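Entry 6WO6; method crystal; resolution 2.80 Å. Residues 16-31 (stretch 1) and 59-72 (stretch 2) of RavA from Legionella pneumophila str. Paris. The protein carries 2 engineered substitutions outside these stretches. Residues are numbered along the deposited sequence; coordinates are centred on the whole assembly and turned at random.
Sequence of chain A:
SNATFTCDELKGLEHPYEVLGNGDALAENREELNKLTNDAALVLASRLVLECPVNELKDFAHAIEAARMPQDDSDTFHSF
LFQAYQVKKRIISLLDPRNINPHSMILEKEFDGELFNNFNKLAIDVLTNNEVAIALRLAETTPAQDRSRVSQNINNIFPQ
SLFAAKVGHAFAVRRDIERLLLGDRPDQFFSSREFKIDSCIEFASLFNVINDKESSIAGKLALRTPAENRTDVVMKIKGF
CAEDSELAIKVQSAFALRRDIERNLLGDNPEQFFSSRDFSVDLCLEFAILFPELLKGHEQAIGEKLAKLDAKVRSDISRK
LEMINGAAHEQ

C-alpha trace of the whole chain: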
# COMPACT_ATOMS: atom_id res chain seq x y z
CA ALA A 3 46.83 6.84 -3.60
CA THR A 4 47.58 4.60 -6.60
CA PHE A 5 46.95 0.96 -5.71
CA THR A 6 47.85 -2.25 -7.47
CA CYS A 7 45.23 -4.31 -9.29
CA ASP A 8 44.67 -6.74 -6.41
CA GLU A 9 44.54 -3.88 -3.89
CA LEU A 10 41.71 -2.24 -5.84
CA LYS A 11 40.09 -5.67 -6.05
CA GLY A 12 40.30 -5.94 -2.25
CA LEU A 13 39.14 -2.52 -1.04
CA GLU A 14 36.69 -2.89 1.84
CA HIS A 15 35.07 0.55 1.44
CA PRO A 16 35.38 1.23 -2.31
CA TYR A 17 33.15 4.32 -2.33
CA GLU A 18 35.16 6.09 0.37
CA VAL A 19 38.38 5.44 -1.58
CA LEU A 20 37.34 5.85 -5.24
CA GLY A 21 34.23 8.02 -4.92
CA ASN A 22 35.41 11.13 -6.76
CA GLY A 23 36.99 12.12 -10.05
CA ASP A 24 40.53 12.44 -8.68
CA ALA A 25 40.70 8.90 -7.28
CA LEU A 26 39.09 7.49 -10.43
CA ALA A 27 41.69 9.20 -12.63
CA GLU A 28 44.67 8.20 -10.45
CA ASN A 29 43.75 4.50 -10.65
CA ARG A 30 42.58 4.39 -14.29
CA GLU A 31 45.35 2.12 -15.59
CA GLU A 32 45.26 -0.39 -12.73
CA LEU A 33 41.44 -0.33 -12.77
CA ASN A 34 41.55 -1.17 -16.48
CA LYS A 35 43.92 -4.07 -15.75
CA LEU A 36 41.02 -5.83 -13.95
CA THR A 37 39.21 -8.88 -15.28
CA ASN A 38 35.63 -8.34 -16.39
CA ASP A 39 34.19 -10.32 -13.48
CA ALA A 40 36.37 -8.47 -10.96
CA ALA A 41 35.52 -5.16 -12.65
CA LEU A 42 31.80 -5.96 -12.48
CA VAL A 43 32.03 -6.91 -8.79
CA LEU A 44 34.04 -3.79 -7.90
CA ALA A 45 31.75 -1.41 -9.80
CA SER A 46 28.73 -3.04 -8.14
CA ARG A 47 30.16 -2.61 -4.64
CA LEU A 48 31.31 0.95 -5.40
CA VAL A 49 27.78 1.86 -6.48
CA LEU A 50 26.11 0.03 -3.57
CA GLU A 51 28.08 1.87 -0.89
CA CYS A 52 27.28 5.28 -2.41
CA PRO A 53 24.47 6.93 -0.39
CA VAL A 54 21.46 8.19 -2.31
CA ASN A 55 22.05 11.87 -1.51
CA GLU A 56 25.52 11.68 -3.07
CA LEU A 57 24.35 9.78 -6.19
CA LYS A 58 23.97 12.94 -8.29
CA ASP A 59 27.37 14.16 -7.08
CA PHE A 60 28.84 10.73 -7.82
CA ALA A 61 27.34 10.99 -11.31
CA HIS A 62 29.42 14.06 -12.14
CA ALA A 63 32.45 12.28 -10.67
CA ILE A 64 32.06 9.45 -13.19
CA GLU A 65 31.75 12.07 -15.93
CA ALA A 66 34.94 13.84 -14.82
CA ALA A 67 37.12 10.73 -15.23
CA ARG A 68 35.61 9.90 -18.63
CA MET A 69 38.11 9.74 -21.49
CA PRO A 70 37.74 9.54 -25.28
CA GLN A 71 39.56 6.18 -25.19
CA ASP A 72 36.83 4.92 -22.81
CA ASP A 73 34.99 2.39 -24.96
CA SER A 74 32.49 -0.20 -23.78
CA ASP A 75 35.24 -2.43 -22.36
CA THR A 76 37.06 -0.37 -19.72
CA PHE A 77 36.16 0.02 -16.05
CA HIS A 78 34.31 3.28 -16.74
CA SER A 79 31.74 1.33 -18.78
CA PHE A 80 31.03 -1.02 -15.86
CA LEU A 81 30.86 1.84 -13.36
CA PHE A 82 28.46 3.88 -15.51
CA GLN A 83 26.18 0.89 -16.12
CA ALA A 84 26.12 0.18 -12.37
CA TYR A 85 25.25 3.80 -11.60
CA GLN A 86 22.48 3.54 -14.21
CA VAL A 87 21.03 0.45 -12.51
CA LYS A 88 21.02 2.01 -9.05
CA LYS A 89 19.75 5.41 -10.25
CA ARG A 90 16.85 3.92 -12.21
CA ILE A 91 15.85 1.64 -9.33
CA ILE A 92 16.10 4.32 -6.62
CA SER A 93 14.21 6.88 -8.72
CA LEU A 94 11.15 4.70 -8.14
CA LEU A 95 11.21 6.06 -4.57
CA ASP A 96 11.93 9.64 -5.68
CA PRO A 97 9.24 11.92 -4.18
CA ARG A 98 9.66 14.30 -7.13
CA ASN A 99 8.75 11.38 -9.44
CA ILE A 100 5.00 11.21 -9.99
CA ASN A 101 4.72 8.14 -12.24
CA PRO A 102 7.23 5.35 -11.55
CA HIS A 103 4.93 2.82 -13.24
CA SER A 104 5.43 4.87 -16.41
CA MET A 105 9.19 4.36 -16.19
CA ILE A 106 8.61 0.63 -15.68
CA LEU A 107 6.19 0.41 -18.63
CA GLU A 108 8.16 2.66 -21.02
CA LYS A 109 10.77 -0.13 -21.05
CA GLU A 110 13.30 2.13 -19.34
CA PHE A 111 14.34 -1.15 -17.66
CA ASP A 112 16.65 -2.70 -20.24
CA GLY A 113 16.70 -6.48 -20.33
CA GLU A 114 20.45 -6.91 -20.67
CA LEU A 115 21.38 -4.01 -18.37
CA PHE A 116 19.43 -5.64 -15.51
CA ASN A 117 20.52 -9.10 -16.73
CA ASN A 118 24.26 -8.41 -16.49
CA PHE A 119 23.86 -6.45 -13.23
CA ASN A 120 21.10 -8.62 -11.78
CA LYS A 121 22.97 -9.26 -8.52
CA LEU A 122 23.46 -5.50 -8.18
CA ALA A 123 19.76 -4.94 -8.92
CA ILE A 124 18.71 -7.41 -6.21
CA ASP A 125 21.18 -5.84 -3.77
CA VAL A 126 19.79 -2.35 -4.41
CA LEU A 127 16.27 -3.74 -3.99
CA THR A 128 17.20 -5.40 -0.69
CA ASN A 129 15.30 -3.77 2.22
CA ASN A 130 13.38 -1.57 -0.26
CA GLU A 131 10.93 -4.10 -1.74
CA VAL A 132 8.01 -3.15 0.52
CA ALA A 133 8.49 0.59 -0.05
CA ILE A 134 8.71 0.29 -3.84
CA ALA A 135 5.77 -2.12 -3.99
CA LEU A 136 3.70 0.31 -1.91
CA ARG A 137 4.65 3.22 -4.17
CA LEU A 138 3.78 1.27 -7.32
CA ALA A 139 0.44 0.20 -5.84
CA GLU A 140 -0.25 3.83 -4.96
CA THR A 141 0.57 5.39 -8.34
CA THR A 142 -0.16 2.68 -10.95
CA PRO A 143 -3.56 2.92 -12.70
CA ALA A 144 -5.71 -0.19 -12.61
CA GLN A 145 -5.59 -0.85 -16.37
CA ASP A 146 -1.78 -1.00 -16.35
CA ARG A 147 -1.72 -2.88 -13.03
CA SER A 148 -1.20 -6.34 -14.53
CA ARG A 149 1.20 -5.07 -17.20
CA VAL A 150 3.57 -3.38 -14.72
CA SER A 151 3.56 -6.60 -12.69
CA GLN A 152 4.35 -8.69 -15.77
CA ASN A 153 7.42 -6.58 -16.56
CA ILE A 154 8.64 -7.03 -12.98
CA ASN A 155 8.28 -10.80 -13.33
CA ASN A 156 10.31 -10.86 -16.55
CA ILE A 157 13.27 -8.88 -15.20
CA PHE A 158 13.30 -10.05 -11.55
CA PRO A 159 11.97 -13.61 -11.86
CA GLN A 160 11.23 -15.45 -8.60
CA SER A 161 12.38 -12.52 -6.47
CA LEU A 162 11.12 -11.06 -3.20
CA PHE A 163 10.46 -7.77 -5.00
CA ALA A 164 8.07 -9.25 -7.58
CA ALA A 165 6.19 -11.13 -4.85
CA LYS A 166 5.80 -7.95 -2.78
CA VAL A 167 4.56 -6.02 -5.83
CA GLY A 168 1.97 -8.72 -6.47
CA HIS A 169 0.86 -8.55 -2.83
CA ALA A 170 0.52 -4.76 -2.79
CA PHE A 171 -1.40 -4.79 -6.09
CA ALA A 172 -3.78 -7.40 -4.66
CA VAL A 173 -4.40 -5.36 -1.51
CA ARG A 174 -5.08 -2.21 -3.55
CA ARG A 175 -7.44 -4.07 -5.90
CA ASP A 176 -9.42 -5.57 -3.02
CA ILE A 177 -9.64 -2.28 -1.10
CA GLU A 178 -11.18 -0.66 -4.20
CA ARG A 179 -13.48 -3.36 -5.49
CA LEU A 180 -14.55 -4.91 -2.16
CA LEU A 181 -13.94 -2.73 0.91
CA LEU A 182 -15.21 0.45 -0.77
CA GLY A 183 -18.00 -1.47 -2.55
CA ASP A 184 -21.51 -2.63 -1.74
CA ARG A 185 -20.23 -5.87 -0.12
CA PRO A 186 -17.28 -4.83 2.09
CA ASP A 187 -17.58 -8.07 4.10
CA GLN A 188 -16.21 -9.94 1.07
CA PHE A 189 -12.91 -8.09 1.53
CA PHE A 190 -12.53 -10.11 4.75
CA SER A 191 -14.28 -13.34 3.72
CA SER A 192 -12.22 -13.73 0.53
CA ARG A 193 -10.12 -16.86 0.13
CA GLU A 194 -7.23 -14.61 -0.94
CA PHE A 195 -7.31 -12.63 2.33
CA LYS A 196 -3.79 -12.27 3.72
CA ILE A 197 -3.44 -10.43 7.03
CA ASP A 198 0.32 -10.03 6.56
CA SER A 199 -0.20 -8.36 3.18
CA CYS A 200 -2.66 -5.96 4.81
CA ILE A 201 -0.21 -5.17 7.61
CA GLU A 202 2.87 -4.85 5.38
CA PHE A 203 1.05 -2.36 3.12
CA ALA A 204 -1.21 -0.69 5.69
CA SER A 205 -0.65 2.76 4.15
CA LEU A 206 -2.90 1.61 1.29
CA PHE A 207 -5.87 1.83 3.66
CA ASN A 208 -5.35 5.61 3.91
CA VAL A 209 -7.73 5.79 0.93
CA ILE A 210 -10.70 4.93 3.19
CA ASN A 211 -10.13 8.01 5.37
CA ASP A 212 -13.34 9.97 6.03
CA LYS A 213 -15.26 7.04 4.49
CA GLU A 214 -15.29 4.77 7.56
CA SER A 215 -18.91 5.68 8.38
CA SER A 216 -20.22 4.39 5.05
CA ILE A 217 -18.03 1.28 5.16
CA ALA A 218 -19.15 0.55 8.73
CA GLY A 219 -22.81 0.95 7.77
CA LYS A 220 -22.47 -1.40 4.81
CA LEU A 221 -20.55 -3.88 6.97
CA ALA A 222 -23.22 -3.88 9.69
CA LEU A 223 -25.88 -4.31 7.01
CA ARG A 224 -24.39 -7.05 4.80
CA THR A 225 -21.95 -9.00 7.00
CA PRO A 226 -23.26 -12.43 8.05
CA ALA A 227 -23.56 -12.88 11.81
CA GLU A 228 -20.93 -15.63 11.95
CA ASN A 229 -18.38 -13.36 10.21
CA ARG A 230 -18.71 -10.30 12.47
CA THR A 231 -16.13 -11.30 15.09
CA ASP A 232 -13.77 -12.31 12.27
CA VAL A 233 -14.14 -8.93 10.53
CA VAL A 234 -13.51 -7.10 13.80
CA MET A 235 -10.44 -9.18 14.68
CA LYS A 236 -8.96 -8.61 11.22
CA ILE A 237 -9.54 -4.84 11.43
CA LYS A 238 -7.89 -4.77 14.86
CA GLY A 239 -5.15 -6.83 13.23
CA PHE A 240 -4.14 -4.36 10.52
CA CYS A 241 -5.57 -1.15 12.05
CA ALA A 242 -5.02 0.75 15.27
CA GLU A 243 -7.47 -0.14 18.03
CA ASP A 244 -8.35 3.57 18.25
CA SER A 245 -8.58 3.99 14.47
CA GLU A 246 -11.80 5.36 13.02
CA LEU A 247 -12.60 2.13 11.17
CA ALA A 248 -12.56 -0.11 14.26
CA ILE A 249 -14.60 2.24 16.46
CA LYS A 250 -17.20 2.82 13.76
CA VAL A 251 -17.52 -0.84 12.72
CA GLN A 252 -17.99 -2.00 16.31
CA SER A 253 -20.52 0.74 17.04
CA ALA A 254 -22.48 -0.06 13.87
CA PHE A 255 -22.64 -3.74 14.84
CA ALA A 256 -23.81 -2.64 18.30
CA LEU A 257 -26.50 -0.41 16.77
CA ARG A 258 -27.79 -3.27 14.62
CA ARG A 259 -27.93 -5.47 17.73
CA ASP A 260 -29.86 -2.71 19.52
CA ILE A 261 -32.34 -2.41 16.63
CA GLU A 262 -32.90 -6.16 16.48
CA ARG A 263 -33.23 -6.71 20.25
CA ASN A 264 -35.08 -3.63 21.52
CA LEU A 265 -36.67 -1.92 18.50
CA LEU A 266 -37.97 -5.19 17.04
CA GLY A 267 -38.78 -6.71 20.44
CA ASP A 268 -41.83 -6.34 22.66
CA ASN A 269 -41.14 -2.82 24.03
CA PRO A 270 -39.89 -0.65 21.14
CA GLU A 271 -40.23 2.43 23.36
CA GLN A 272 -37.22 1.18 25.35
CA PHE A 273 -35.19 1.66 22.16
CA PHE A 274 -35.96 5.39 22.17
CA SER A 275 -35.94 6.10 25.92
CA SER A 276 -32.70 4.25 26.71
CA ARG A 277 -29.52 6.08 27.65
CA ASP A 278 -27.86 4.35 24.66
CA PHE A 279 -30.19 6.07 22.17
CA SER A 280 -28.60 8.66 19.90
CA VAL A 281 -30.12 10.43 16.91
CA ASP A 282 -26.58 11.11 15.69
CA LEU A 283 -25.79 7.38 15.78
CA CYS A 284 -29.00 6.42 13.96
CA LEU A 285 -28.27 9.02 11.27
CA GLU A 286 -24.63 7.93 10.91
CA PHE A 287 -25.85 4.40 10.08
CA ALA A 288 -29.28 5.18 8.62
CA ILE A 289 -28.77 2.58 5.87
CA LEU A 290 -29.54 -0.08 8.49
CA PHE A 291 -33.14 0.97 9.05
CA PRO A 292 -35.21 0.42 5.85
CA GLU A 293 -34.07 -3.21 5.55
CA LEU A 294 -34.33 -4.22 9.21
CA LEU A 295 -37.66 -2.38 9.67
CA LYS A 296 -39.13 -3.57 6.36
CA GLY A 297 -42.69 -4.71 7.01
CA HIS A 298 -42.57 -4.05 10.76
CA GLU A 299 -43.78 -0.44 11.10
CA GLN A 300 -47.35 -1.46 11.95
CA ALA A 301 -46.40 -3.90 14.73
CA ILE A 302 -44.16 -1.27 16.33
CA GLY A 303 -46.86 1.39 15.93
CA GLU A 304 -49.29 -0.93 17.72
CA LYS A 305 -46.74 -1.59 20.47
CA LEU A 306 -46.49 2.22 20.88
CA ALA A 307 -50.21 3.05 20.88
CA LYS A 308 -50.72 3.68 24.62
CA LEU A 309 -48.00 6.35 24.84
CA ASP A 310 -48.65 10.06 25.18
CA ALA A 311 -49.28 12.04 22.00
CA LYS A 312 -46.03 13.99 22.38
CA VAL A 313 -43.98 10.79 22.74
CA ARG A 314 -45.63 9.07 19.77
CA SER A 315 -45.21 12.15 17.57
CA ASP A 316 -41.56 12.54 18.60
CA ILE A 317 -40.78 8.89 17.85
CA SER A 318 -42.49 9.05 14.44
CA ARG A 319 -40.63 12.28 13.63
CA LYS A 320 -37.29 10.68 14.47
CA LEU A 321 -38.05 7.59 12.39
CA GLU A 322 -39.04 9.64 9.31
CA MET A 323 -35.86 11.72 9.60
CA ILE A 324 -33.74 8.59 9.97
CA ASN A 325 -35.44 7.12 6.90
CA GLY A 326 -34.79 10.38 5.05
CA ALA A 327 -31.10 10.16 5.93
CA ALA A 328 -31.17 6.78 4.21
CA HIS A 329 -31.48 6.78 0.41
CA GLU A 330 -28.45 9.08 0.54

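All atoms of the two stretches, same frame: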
# COMPACT_ATOMS: atom_id res chain seq x y z
N PRO A 16 34.99 0.66 -1.01
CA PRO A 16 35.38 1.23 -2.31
C PRO A 16 34.85 2.62 -2.57
O PRO A 16 35.52 3.40 -3.26
CB PRO A 16 34.83 0.21 -3.32
CG PRO A 16 33.77 -0.54 -2.57
CD PRO A 16 34.25 -0.61 -1.16
N TYR A 17 33.67 2.98 -2.05
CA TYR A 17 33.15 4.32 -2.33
C TYR A 17 33.94 5.40 -1.59
O TYR A 17 34.16 6.48 -2.13
CB TYR A 17 31.66 4.41 -1.97
CG TYR A 17 31.11 5.80 -2.21
CD1 TYR A 17 30.89 6.25 -3.51
CD2 TYR A 17 30.83 6.66 -1.16
CE1 TYR A 17 30.39 7.52 -3.75
CE2 TYR A 17 30.33 7.93 -1.39
CZ TYR A 17 30.12 8.36 -2.68
OH TYR A 17 29.63 9.62 -2.92
N GLU A 18 34.36 5.12 -0.36
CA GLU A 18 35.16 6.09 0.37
C GLU A 18 36.50 6.34 -0.31
O GLU A 18 37.04 7.45 -0.23
CB GLU A 18 35.38 5.61 1.81
CG GLU A 18 34.09 5.31 2.57
N VAL A 19 37.04 5.34 -1.00
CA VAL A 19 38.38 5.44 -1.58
C VAL A 19 38.35 5.97 -3.00
O VAL A 19 39.19 6.78 -3.39
CB VAL A 19 39.07 4.06 -1.50
CG1 VAL A 19 40.48 4.14 -2.08
CG2 VAL A 19 39.10 3.55 -0.07
N LEU A 20 37.37 5.54 -3.81
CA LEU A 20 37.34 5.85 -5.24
C LEU A 20 36.13 6.69 -5.62
O LEU A 20 35.78 6.76 -6.81
CB LEU A 20 37.35 4.55 -6.06
CG LEU A 20 38.49 3.56 -5.85
CD1 LEU A 20 38.23 2.28 -6.62
CD2 LEU A 20 39.82 4.17 -6.27
N GLY A 21 35.48 7.34 -4.66
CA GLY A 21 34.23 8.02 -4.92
C GLY A 21 34.33 9.48 -5.33
O GLY A 21 33.51 10.30 -4.91
N ASN A 22 35.32 9.81 -6.15
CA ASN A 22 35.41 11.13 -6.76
C ASN A 22 36.23 11.02 -8.03
O ASN A 22 36.79 9.97 -8.35
CB ASN A 22 35.99 12.18 -5.80
CG ASN A 22 37.20 11.67 -5.04
OD1 ASN A 22 38.00 10.89 -5.56
ND2 ASN A 22 37.36 12.13 -3.80
N GLY A 23 36.30 12.13 -8.77
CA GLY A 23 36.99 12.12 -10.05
C GLY A 23 38.49 11.93 -9.91
O GLY A 23 39.12 11.23 -10.71
N ASP A 24 39.09 12.54 -8.88
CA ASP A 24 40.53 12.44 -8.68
C ASP A 24 40.96 10.99 -8.49
O ASP A 24 41.87 10.50 -9.18
CB ASP A 24 40.96 13.29 -7.49
CG ASP A 24 40.98 14.77 -7.81
OD1 ASP A 24 40.75 15.14 -8.98
OD2 ASP A 24 41.22 15.58 -6.88
N ALA A 25 40.33 10.29 -7.54
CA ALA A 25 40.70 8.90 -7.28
C ALA A 25 40.46 8.02 -8.50
O ALA A 25 41.25 7.13 -8.79
CB ALA A 25 39.92 8.37 -6.07
N LEU A 26 39.37 8.27 -9.23
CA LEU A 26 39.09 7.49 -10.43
C LEU A 26 40.17 7.70 -11.49
O LEU A 26 40.56 6.75 -12.18
CB LEU A 26 37.71 7.86 -10.99
CG LEU A 26 36.50 7.25 -10.27
CD1 LEU A 26 35.21 7.75 -10.89
CD2 LEU A 26 36.58 5.74 -10.33
N ALA A 27 40.67 8.93 -11.62
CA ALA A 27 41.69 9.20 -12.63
C ALA A 27 43.06 8.65 -12.21
O ALA A 27 43.82 8.19 -13.06
CB ALA A 27 41.78 10.71 -12.89
N GLU A 28 43.38 8.70 -10.92
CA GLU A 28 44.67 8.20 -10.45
C GLU A 28 44.81 6.71 -10.72
O GLU A 28 45.90 6.23 -11.06
CB GLU A 28 44.84 8.47 -8.96
CG GLU A 28 44.96 9.93 -8.58
CD GLU A 28 44.92 10.13 -7.07
OE1 GLU A 28 44.73 9.13 -6.35
OE2 GLU A 28 45.05 11.28 -6.61
N ASN A 29 43.72 5.95 -10.58
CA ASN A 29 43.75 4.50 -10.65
C ASN A 29 43.25 3.96 -11.98
O ASN A 29 42.94 2.77 -12.08
CB ASN A 29 42.93 3.91 -9.50
CG ASN A 29 43.35 4.45 -8.15
OD1 ASN A 29 44.22 3.88 -7.48
ND2 ASN A 29 42.74 5.56 -7.74
N ARG A 30 43.19 4.80 -13.02
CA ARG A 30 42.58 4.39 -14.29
C ARG A 30 43.28 3.18 -14.89
O ARG A 30 42.63 2.21 -15.29
CB ARG A 30 42.60 5.56 -15.27
CG ARG A 30 42.11 5.21 -16.67
CD ARG A 30 42.22 6.40 -17.62
NE ARG A 30 41.28 7.47 -17.27
CZ ARG A 30 41.59 8.55 -16.56
NH1 ARG A 30 40.66 9.46 -16.30
NH2 ARG A 30 42.83 8.72 -16.12
N GLU A 31 44.61 3.21 -14.95
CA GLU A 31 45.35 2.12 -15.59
C GLU A 31 45.17 0.81 -14.83
O GLU A 31 44.81 -0.22 -15.42
CB GLU A 31 46.83 2.50 -15.69
CG GLU A 31 47.69 1.47 -16.42
CD GLU A 31 49.16 1.88 -16.47
OE1 GLU A 31 49.48 2.99 -16.01
OE2 GLU A 31 49.98 1.08 -16.97
N ASP A 59 25.96 13.78 -7.15
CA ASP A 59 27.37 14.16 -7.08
C ASP A 59 28.24 13.08 -7.71
O ASP A 59 29.02 13.36 -8.63
CB ASP A 59 27.77 14.39 -5.62
CG ASP A 59 27.25 15.71 -5.07
OD1 ASP A 59 27.21 16.70 -5.83
OD2 ASP A 59 26.88 15.74 -3.88
N PHE A 60 28.07 11.83 -7.26
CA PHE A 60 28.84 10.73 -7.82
C PHE A 60 28.72 10.69 -9.34
O PHE A 60 29.71 10.43 -10.04
CB PHE A 60 28.37 9.40 -7.21
CG PHE A 60 29.29 8.25 -7.49
CD1 PHE A 60 30.65 8.46 -7.65
CD2 PHE A 60 28.79 6.96 -7.62
CE1 PHE A 60 31.51 7.40 -7.90
CE2 PHE A 60 29.64 5.90 -7.88
CZ PHE A 60 31.00 6.12 -8.02
N ALA A 61 27.52 10.96 -9.86
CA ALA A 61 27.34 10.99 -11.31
C ALA A 61 28.38 11.88 -11.97
O ALA A 61 29.15 11.42 -12.82
CB ALA A 61 25.92 11.48 -11.65
N HIS A 62 28.46 13.14 -11.54
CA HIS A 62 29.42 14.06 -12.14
C HIS A 62 30.84 13.53 -11.99
O HIS A 62 31.66 13.67 -12.91
CB HIS A 62 29.29 15.45 -11.51
CG HIS A 62 27.98 16.11 -11.81
ND1 HIS A 62 27.25 15.84 -12.95
CD2 HIS A 62 27.26 17.02 -11.10
CE1 HIS A 62 26.14 16.56 -12.93
NE2 HIS A 62 26.12 17.28 -11.83
N ALA A 63 31.13 12.88 -10.86
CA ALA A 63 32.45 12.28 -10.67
C ALA A 63 32.77 11.31 -11.81
O ALA A 63 33.83 11.40 -12.44
CB ALA A 63 32.52 11.58 -9.32
N ILE A 64 31.84 10.40 -12.10
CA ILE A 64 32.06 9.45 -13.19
C ILE A 64 32.27 10.18 -14.50
O ILE A 64 33.06 9.74 -15.35
CB ILE A 64 30.87 8.46 -13.27
CG1 ILE A 64 30.72 7.70 -11.96
CG2 ILE A 64 31.05 7.50 -14.43
CD1 ILE A 64 29.52 6.77 -11.93
N GLU A 65 31.60 11.32 -14.69
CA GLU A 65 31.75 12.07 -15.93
C GLU A 65 33.10 12.79 -15.99
O GLU A 65 33.62 13.03 -17.08
CB GLU A 65 30.60 13.06 -16.08
CG GLU A 65 30.61 13.88 -17.36
CD GLU A 65 30.68 13.02 -18.61
OE1 GLU A 65 31.55 13.28 -19.47
OE2 GLU A 65 29.86 12.08 -18.73
N ALA A 66 33.67 13.12 -14.83
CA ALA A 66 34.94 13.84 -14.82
C ALA A 66 36.08 12.94 -15.29
O ALA A 66 36.97 13.38 -16.03
CB ALA A 66 35.23 14.40 -13.43
N ALA A 67 36.08 11.67 -14.86
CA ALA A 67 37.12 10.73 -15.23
C ALA A 67 36.89 10.07 -16.59
O ALA A 67 37.67 9.19 -16.97
CB ALA A 67 37.26 9.65 -14.15
N ARG A 68 35.86 10.48 -17.32
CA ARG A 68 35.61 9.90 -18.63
C ARG A 68 36.66 10.38 -19.62
O ARG A 68 37.09 11.53 -19.60
CB ARG A 68 34.21 10.27 -19.12
CG ARG A 68 33.80 9.56 -20.41
CD ARG A 68 32.37 9.89 -20.79
NE ARG A 68 31.99 9.28 -22.07
N MET A 69 37.09 9.47 -20.49
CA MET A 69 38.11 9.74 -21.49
C MET A 69 37.60 9.36 -22.87
O MET A 69 36.69 8.53 -22.99
CB MET A 69 39.40 8.97 -21.18
CG MET A 69 40.16 9.50 -19.98
SD MET A 69 40.86 11.13 -20.31
CE MET A 69 41.22 11.69 -18.64
N PRO A 70 38.14 9.97 -23.93
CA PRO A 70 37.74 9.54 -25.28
C PRO A 70 38.05 8.08 -25.55
O PRO A 70 37.25 7.39 -26.20
CB PRO A 70 38.54 10.48 -26.20
CG PRO A 70 39.66 11.00 -25.35
CD PRO A 70 39.09 11.09 -23.97
N GLN A 71 39.18 7.58 -25.05
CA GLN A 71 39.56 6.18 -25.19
C GLN A 71 38.69 5.24 -24.36
O GLN A 71 38.92 4.02 -24.41
CB GLN A 71 41.03 6.01 -24.81
CG GLN A 71 41.42 6.80 -23.58
CD GLN A 71 42.44 6.08 -22.72
OE1 GLN A 71 43.10 5.15 -23.18
NE2 GLN A 71 42.57 6.51 -21.47
N ASP A 72 37.72 5.75 -23.61
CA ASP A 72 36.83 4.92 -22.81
C ASP A 72 35.75 4.34 -23.72
O ASP A 72 34.73 4.97 -23.99
CB ASP A 72 36.21 5.72 -21.66
CG ASP A 72 36.95 5.54 -20.35
OD1 ASP A 72 37.36 4.41 -20.05
OD2 ASP A 72 37.12 6.55 -19.63

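Arg30, Phe60 and Ala67 dominate the contact between the two stretches, which together bury 498 Å². Arg30 points toward stretch 2 and reaches across with chi1 and chi2 both t, before chi3 (m) turns its guanidinium to the end of helix 59-66. There Arg30 NH1 donates to Ala67 O (3.1 Å), a nearly linear hydrogen bond lying close to the guanidinium plane. Ala67 follows the last helical residue, and its carbonyl is open to a side-chain donor. One face of the guanidinium is covered by Met69, whose CE lies 3.3 Å from Arg30 NH1.

The methyl group of Ala67 is buried against helix 23-28, with its CB 3.7 Å from Leu26 CB; the leucine, also pointing toward stretch 2, extends its CD1 to 4.2 Å from Ala63 O.

Small residues allow the backbones to come close where Gly23 and Ala63 face each other, their CA atoms 4.6 Å apart. A CB on Gly23 would sit tightly against Ala66 CB, at 3.2 Å.

At the other end, Phe60 (chi1 t) offers a ring face to the edge of Tyr17. The planes are nearly perpendicular, at 88°, and Tyr17 CE1 approaches Phe60 CG to 4.0 Å. Gly21 CA packs 4.1 Å from Phe60 CE1, extending the apolar surroundings of this buried ring.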